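Local coordinates for N-acetylmuramoyl-L-alanine amidase domain-containing protein SAOUHSC_02979 (Staphylococcus aureus, PDB 5T1Q) that probably cleaves amide bonds of bacterial cell-wall peptidoglycan as a secreted amidase, the chain here joining a glucosaminidase-like domain to a C-terminal CHAP domain, at residues Tyr256-Asn259 and Arg260-Phe264; Asn279-Ala282 and Gln283-Tyr287; Val300-Ala303 and Gly304-Gly307. All coordinates share one frame; numbering follows the deposited sequence.

Contact 1: Tyr256-Asn259 and Arg260-Phe264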
loop_
_atom_site.group_PDB
_atom_site.type_symbol
_atom_site.label_atom_id
_atom_site.label_comp_id
_atom_site.label_asym_id
_atom_site.label_seq_id
_atom_site.Cartn_x
_atom_site.Cartn_y
_atom_site.Cartn_z
ATOM N N TYR A 256 5.848 -2.927 8.987
ATOM C CA TYR A 256 5.331 -4.281 8.787
ATOM C C TYR A 256 5.638 -5.168 9.986
ATOM O O TYR A 256 4.749 -5.864 10.474
ATOM C CB TYR A 256 5.842 -4.918 7.467
ATOM C CG TYR A 256 5.430 -6.359 7.368
ATOM C CD1 TYR A 256 4.153 -6.711 6.914
ATOM C CD2 TYR A 256 6.296 -7.385 7.783
ATOM C CE1 TYR A 256 3.763 -8.032 6.859
ATOM C CE2 TYR A 256 5.901 -8.712 7.752
ATOM C CZ TYR A 256 4.640 -9.031 7.284
ATOM O OH TYR A 256 4.251 -10.336 7.240
ATOM N N VAL A 257 6.883 -5.140 10.461
ATOM C CA VAL A 257 7.253 -5.981 11.596
ATOM C C VAL A 257 6.486 -5.603 12.890
ATOM O O VAL A 257 6.065 -6.478 13.651
ATOM C CB VAL A 257 8.771 -6.001 11.819
ATOM C CG1 VAL A 257 9.117 -6.873 13.012
ATOM C CG2 VAL A 257 9.497 -6.497 10.565
ATOM N N TYR A 258 6.316 -4.309 13.123
ATOM C CA TYR A 258 5.551 -3.822 14.255
ATOM C C TYR A 258 4.140 -4.413 14.226
ATOM O O TYR A 258 3.675 -4.962 15.229
ATOM C CB TYR A 258 5.492 -2.288 14.239
ATOM C CG TYR A 258 4.588 -1.682 15.304
ATOM C CD1 TYR A 258 3.221 -1.496 15.065
ATOM C CD2 TYR A 258 5.098 -1.286 16.535
ATOM C CE1 TYR A 258 2.385 -0.949 16.041
ATOM C CE2 TYR A 258 4.274 -0.739 17.514
ATOM C CZ TYR A 258 2.921 -0.581 17.265
ATOM O OH TYR A 258 2.118 -0.026 18.240
ATOM N N ASN A 259 3.480 -4.317 13.066
ATOM C CA ASN A 259 2.104 -4.838 12.906
ATOM C C ASN A 259 2.015 -6.351 12.943
ATOM O O ASN A 259 1.150 -6.907 13.608
ATOM C CB ASN A 259 1.453 -4.302 11.629
ATOM C CG ASN A 259 0.993 -2.859 11.778
ATOM O OD1 ASN A 259 1.711 -1.928 11.431
ATOM N ND2 ASN A 259 -0.149 -2.669 12.393
ATOM N N ARG A 260 2.928 -7.026 12.259
ATOM C CA ARG A 260 2.891 -8.482 12.227
ATOM C C ARG A 260 3.071 -9.052 13.622
ATOM O O ARG A 260 2.404 -10.014 13.981
ATOM C CB ARG A 260 3.949 -9.024 11.257
ATOM C CG ARG A 260 3.989 -10.541 11.108
ATOM C CD ARG A 260 2.676 -11.086 10.603
ATOM N NE ARG A 260 2.745 -12.506 10.284
ATOM C CZ ARG A 260 1.713 -13.238 9.880
ATOM N NH1 ARG A 260 0.502 -12.695 9.760
ATOM N NH2 ARG A 260 1.886 -14.529 9.608
HETATM N N MSE A 261 3.954 -8.437 14.415
HETATM C CA MSE A 261 4.201 -8.887 15.797
HETATM C C MSE A 261 2.947 -8.747 16.633
HETATM O O MSE A 261 2.654 -9.602 17.472
HETATM C CB MSE A 261 5.336 -8.109 16.461
HETATM C CG MSE A 261 6.695 -8.604 15.968
HETATM SE SE MSE A 261 8.141 -7.534 16.792
HETATM C CE MSE A 261 8.317 -8.778 18.295
ATOM N N LYS A 262 2.214 -7.659 16.427
ATOM C CA LYS A 262 0.956 -7.443 17.159
ATOM C C LYS A 262 -0.111 -8.505 16.913
ATOM O O LYS A 262 -0.889 -8.781 17.804
ATOM C CB LYS A 262 0.371 -6.058 16.896
ATOM C CG LYS A 262 0.790 -5.045 17.934
ATOM C CD LYS A 262 0.256 -3.657 17.636
ATOM C CE LYS A 262 0.356 -2.774 18.874
ATOM N NZ LYS A 262 1.701 -2.840 19.521
ATOM N N GLN A 263 -0.149 -9.100 15.724
ATOM C CA GLN A 263 -1.119 -10.161 15.456
ATOM C C GLN A 263 -0.936 -11.345 16.395
ATOM O O GLN A 263 -1.869 -12.121 16.607
ATOM C CB GLN A 263 -1.017 -10.673 14.027
ATOM C CG GLN A 263 -1.336 -9.654 12.962
ATOM C CD GLN A 263 -1.432 -10.299 11.601
ATOM O OE1 GLN A 263 -0.506 -10.206 10.794
ATOM N NE2 GLN A 263 -2.526 -11.022 11.362
ATOM N N PHE A 264 0.277 -11.499 16.929
ATOM C CA PHE A 264 0.560 -12.590 17.849
ATOM C C PHE A 264 0.636 -12.145 19.319
ATOM O O PHE A 264 1.194 -12.848 20.150
ATOM C CB PHE A 264 1.827 -13.311 17.411
ATOM C CG PHE A 264 1.730 -13.890 16.032
ATOM C CD1 PHE A 264 1.013 -15.062 15.808
ATOM C CD2 PHE A 264 2.332 -13.255 14.946
ATOM C CE1 PHE A 264 0.925 -15.601 14.525
ATOM C CE2 PHE A 264 2.251 -13.794 13.669
ATOM C CZ PHE A 264 1.550 -14.969 13.458
HETATM O O HOH W 1 4.256 -4.395 17.789
#
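Arg-260 runs alongside Tyr-256, one helical turn earlier, and the two side chains point the same way. Starting at the root, Arg-260 CB sits over one face of the Tyr-256 ring, 4.3 Å from its centroid, a CH-pi contact displaced toward the rim. The torsion at CB sets the chain anti to the backbone N (chi1 -179°) and a bend at chi2 (60°) carries it out along the tyrosine: CG reaches the CZ and OH end, and CD lies 3.8 Å from Tyr-256 OH. At the tip the guanidinium plane is only 20° from that of the ring, and Phe-264 CE2 lies 3.6 Å above it. NH1 donates to Gln-263 OE1 at 2.9 Å, near the guanidinium plane but from above the amide carbonyl plane, while NH2 forms a salt bridge with Glu-319 and a hydrogen bond to the Lys-237 carbonyl. All this rides on helix 253-262, which packs against the CHAP-domain sheet. Arg-260 N bonds to Tyr-256 O (2.8 Å), and Tyr-256 OH is held by Ser-330. On the face toward strands 314-321 and 298-301, Val-257 CG1 touches Met-261 SE at 4.0 Å. Lys-262 runs obliquely past the end of Tyr-258, CD of Lys-262 3.8 Å from CE1 of Tyr-258, and its NZ gives a weak hydrogen bond to Tyr-258 OH (3.1 Å).

Contact 2: Asn279-Ala282 and Gln283-Tyr287. With NA (sodium ion), chain E.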
loop_
_atom_site.group_PDB
_atom_site.type_symbol
_atom_site.label_atom_id
_atom_site.label_comp_id
_atom_site.label_asym_id
_atom_site.label_seq_id
_atom_site.Cartn_x
_atom_site.Cartn_y
_atom_site.Cartn_z
ATOM N N ASN A 279 18.189 -3.588 16.694
ATOM C CA ASN A 279 18.835 -4.517 17.616
ATOM C C ASN A 279 19.571 -3.830 18.773
ATOM O O ASN A 279 19.395 -4.219 19.924
ATOM C CB ASN A 279 19.708 -5.561 16.884
ATOM C CG ASN A 279 20.817 -4.946 16.064
ATOM O OD1 ASN A 279 20.751 -3.773 15.666
ATOM N ND2 ASN A 279 21.836 -5.735 15.780
ATOM N N ASN A 280 20.391 -2.824 18.474
ATOM C CA ASN A 280 21.127 -2.092 19.527
ATOM C C ASN A 280 20.165 -1.237 20.385
ATOM O O ASN A 280 20.298 -1.188 21.592
ATOM C CB ASN A 280 22.265 -1.233 18.957
ATOM C CG ASN A 280 21.846 -0.445 17.739
ATOM O OD1 ASN A 280 21.602 -1.028 16.669
ATOM N ND2 ASN A 280 21.767 0.866 17.868
ATOM N N ARG A 281 19.182 -0.583 19.777
ATOM C CA ARG A 281 18.247 0.175 20.590
ATOM C C ARG A 281 17.373 -0.742 21.446
ATOM O O ARG A 281 17.154 -0.445 22.615
ATOM C CB ARG A 281 17.380 1.096 19.750
ATOM C CG ARG A 281 18.147 2.266 19.152
ATOM C CD ARG A 281 17.202 3.330 18.633
ATOM N NE ARG A 281 17.923 4.372 17.918
ATOM C CZ ARG A 281 17.358 5.416 17.329
ATOM N NH1 ARG A 281 16.029 5.617 17.379
ATOM N NH2 ARG A 281 18.127 6.286 16.691
ATOM N N ALA A 282 16.888 -1.849 20.872
ATOM C CA ALA A 282 16.011 -2.783 21.593
ATOM C C ALA A 282 16.728 -3.351 22.792
ATOM O O ALA A 282 16.156 -3.449 23.875
ATOM C CB ALA A 282 15.537 -3.916 20.688
ATOM N N GLN A 283 17.988 -3.739 22.565
ATOM C CA GLN A 283 18.875 -4.268 23.612
ATOM C C GLN A 283 19.005 -3.262 24.761
ATOM O O GLN A 283 18.942 -3.641 25.927
ATOM C CB GLN A 283 20.251 -4.583 22.997
ATOM C CG GLN A 283 21.397 -4.904 23.957
ATOM C CD GLN A 283 21.193 -6.164 24.764
ATOM O OE1 GLN A 283 20.620 -7.148 24.298
ATOM N NE2 GLN A 283 21.687 -6.147 25.982
ATOM N N TYR A 284 19.161 -1.984 24.434
ATOM C CA TYR A 284 19.269 -0.971 25.472
ATOM C C TYR A 284 17.937 -0.807 26.229
ATOM O O TYR A 284 17.935 -0.624 27.445
ATOM C CB TYR A 284 19.738 0.380 24.908
ATOM C CG TYR A 284 19.942 1.411 26.002
ATOM C CD1 TYR A 284 21.131 1.476 26.702
ATOM C CD2 TYR A 284 18.911 2.283 26.368
ATOM C CE1 TYR A 284 21.312 2.411 27.726
ATOM C CE2 TYR A 284 19.072 3.217 27.383
ATOM C CZ TYR A 284 20.265 3.282 28.065
ATOM O OH TYR A 284 20.431 4.205 29.080
ATOM N N ARG A 285 16.830 -0.915 25.492
ATOM C CA ARG A 285 15.468 -0.743 26.024
ATOM C C ARG A 285 14.845 -2.026 26.631
ATOM O O ARG A 285 13.621 -2.197 26.651
ATOM C CB ARG A 285 14.573 -0.106 24.943
ATOM C CG ARG A 285 14.956 1.343 24.623
ATOM C CD ARG A 285 14.611 1.737 23.191
ATOM N NE ARG A 285 15.093 3.069 22.807
ATOM C CZ ARG A 285 16.372 3.405 22.606
ATOM N NH1 ARG A 285 16.664 4.646 22.238
ATOM N NH2 ARG A 285 17.368 2.537 22.793
ATOM N N ASP A 286 15.710 -2.919 27.103
ATOM C CA ASP A 286 15.302 -4.106 27.874
ATOM C C ASP A 286 14.623 -5.258 27.111
ATOM O O ASP A 286 13.955 -6.077 27.726
ATOM C CB ASP A 286 14.418 -3.680 29.057
ATOM C CG ASP A 286 14.442 -4.683 30.207
ATOM O OD1 ASP A 286 15.553 -5.118 30.589
ATOM O OD2 ASP A 286 13.361 -4.994 30.775
ATOM N N TYR A 287 14.781 -5.324 25.799
ATOM C CA TYR A 287 14.233 -6.443 25.028
ATOM C C TYR A 287 15.268 -7.560 24.993
ATOM O O TYR A 287 16.462 -7.283 25.111
ATOM C CB TYR A 287 13.926 -6.016 23.608
ATOM C CG TYR A 287 12.735 -5.133 23.488
ATOM C CD1 TYR A 287 12.825 -3.769 23.728
ATOM C CD2 TYR A 287 11.506 -5.653 23.125
ATOM C CE1 TYR A 287 11.711 -2.951 23.628
ATOM C CE2 TYR A 287 10.389 -4.845 23.031
ATOM C CZ TYR A 287 10.504 -3.493 23.282
ATOM O OH TYR A 287 9.394 -2.700 23.180
HETATM NA NA NA E . 22.341 -2.135 14.739
HETATM O O HOH W 2 23.284 -0.216 13.954
HETATM O O HOH W 3 24.428 -3.162 15.818
#
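With CG anti to the carbonyl carbon (chi1 -68°), Arg-285 extends to NE alongside Arg-281, and a turn at chi4 (71°) lays its guanidinium against the Arg-281 stem, the two guanidinium planes 16° apart. CB and CD of Arg-281 lie over one face, CB 3.4 Å from Arg-285 NH2. Arg-281 O accepts Arg-285 N at 2.9 Å; the NH2 bond (3.0 Å), tilted from the carbonyl and guanidinium planes, ties the guanidinium to the same carbonyl. Here helix 278-284 ends in a Schellman-type C-cap: Asp-286 has positive phi, and Tyr-287 N bonds to Ala-282 O (3.0 Å), which also meets the edge of the tyrosine ring. CB atoms of Ala-282 and Tyr-287 pack at 3.9 Å. At the helix start Asn-279 OD1 (2.5 Å) and Asn-280 OD1 (2.3 Å) bind one sodium ion, completed by two waters, His-276 O and Glu-302 OE1. Asp-271 answers both arginines, its carboxylate in a salt bridge with Arg-285 NE and its carbonyl accepting from Arg-281 NH1. Since Arg-281 NE and Arg-285 NH1 are 4.5 Å apart, that carboxylate and the doubly used carbonyl would probably ease the repulsion between the cations.

Contact 3: Val300-Ala303 and Gly304-Gly307. With NA (sodium ion), chain E; NA (sodium ion), chain F.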
loop_
_atom_site.group_PDB
_atom_site.type_symbol
_atom_site.label_atom_id
_atom_site.label_comp_id
_atom_site.label_asym_id
_atom_site.label_seq_id
_atom_site.Cartn_x
_atom_site.Cartn_y
_atom_site.Cartn_z
ATOM N N VAL A 300 16.795 -8.659 12.486
ATOM C CA VAL A 300 17.463 -7.483 11.977
ATOM C C VAL A 300 18.710 -7.788 11.145
ATOM O O VAL A 300 19.536 -8.617 11.531
ATOM C CB VAL A 300 17.874 -6.583 13.141
ATOM C CG1 VAL A 300 18.632 -5.357 12.633
ATOM C CG2 VAL A 300 16.652 -6.196 13.961
ATOM N N PHE A 301 18.812 -7.062 10.023
ATOM C CA PHE A 301 19.935 -7.065 9.104
ATOM C C PHE A 301 20.635 -5.715 9.295
ATOM O O PHE A 301 19.997 -4.658 9.106
ATOM C CB PHE A 301 19.453 -7.092 7.637
ATOM C CG PHE A 301 18.842 -8.397 7.189
ATOM C CD1 PHE A 301 17.547 -8.735 7.546
ATOM C CD2 PHE A 301 19.550 -9.259 6.363
ATOM C CE1 PHE A 301 16.975 -9.924 7.112
ATOM C CE2 PHE A 301 18.988 -10.461 5.931
ATOM C CZ PHE A 301 17.699 -10.785 6.288
ATOM N N GLU A 302 21.928 -5.724 9.628
ATOM C CA GLU A 302 22.689 -4.471 9.771
ATOM C C GLU A 302 22.797 -3.759 8.403
ATOM O O GLU A 302 22.527 -4.350 7.355
ATOM C CB GLU A 302 24.104 -4.734 10.327
ATOM C CG GLU A 302 24.170 -5.382 11.721
ATOM C CD GLU A 302 23.765 -4.442 12.860
ATOM O OE1 GLU A 302 23.350 -3.293 12.603
ATOM O OE2 GLU A 302 23.891 -4.836 14.046
ATOM N N ALA A 303 23.103 -2.470 8.434
ATOM C CA ALA A 303 23.304 -1.679 7.219
ATOM C C ALA A 303 24.275 -2.408 6.278
ATOM O O ALA A 303 25.351 -2.796 6.684
ATOM C CB ALA A 303 23.864 -0.313 7.592
ATOM N N GLY A 304 23.845 -2.655 5.048
ATOM C CA GLY A 304 24.661 -3.365 4.063
ATOM C C GLY A 304 24.836 -4.869 4.255
ATOM O O GLY A 304 25.509 -5.494 3.464
ATOM N N GLN A 305 24.221 -5.472 5.263
ATOM C CA GLN A 305 24.440 -6.900 5.520
ATOM C C GLN A 305 23.652 -7.840 4.607
ATOM O O GLN A 305 22.446 -7.769 4.574
ATOM C CB GLN A 305 24.108 -7.218 6.968
ATOM C CG GLN A 305 24.391 -8.658 7.397
ATOM C CD GLN A 305 24.078 -8.891 8.860
ATOM O OE1 GLN A 305 23.241 -8.207 9.446
ATOM N NE2 GLN A 305 24.759 -9.842 9.460
ATOM N N PHE A 306 24.352 -8.738 3.911
ATOM C CA PHE A 306 23.741 -9.729 2.982
ATOM C C PHE A 306 22.765 -9.088 1.979
ATOM O O PHE A 306 21.632 -9.563 1.783
ATOM C CB PHE A 306 23.025 -10.865 3.749
ATOM C CG PHE A 306 23.857 -11.505 4.835
ATOM C CD1 PHE A 306 25.214 -11.756 4.655
ATOM C CD2 PHE A 306 23.258 -11.940 6.000
ATOM C CE1 PHE A 306 25.964 -12.362 5.653
ATOM C CE2 PHE A 306 23.995 -12.557 6.995
ATOM C CZ PHE A 306 25.353 -12.769 6.824
ATOM N N GLY A 307 23.194 -7.986 1.385
ATOM C CA GLY A 307 22.379 -7.251 0.431
ATOM C C GLY A 307 21.373 -6.272 1.013
ATOM O O GLY A 307 20.675 -5.606 0.262
HETATM NA NA NA E . 22.341 -2.135 14.739
HETATM NA NA NA F . 19.038 -9.012 1.907
HETATM O O HOH W 4 22.140 -8.419 11.988
HETATM O O HOH W 3 24.428 -3.162 15.818
HETATM O O HOH W 2 23.284 -0.216 13.954
HETATM O O HOH W 5 16.989 -7.204 2.293
HETATM O O HOH W 6 17.995 -8.876 -0.197
#
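A type II beta turn from Glu-302 to Gln-305 follows strand 298-301, and the Gln-305 side chain folds back to bond its first residue. Gln-305 N donates to Glu-302 O at 2.9 Å, closing the turn from above the carbonyl plane, while Glu-302 N donates to Gln-305 OE1 at 2.8 Å in a fairly straight bond (161°). The side chain reaches that far because it is extended beyond CG, with CG anti to the backbone N (chi1 -176°). A water donates to both this OE1 and Val-300 O, so the amide oxygen receives two donors; NE2 goes to the Glu-352 carbonyl. The turn thus ties an inner strand of the mixed sheet, between 314-321 and 354-357, to the loop leading on to strand 314-321. Gly-304 takes the positive phi (73°) that the third position of a type II turn requires. Bent at chi2, the Glu-302 side chain leads away from the turn and puts OE1 on a sodium ion at 2.6 Å. Gln-305 O lies at the edge of the Phe-301 ring, 3.7 Å from CD2. Phe-306 O binds a second sodium ion at 2.6 Å, together with two waters.

Overall arrangement
The three contacts follow one another along the chain, all within the CHAP domain at the C-terminal end. Contact 1 occupies helix 253-262, contact 2 the next helix, 278-284, with the turn after it, and contact 3 the end of strand 298-301 and the turn and loop after it. Their centres are 18 Å apart for contacts 1 and 2 and for contacts 2 and 3, and 21 Å for contacts 1 and 3. Contacts 2 and 3 touch through one sodium ion and its two waters, with a probable hydrogen bond from Asn-279 ND2 to Glu-302 OE2 (2.8 Å), joining helix 278-284 to the turn after strand 298-301. Contact 1 touches neither, but its helix packs on the same sheet, near a possible Cys-His-Glu triad (Cys-253, His-314, Glu-331).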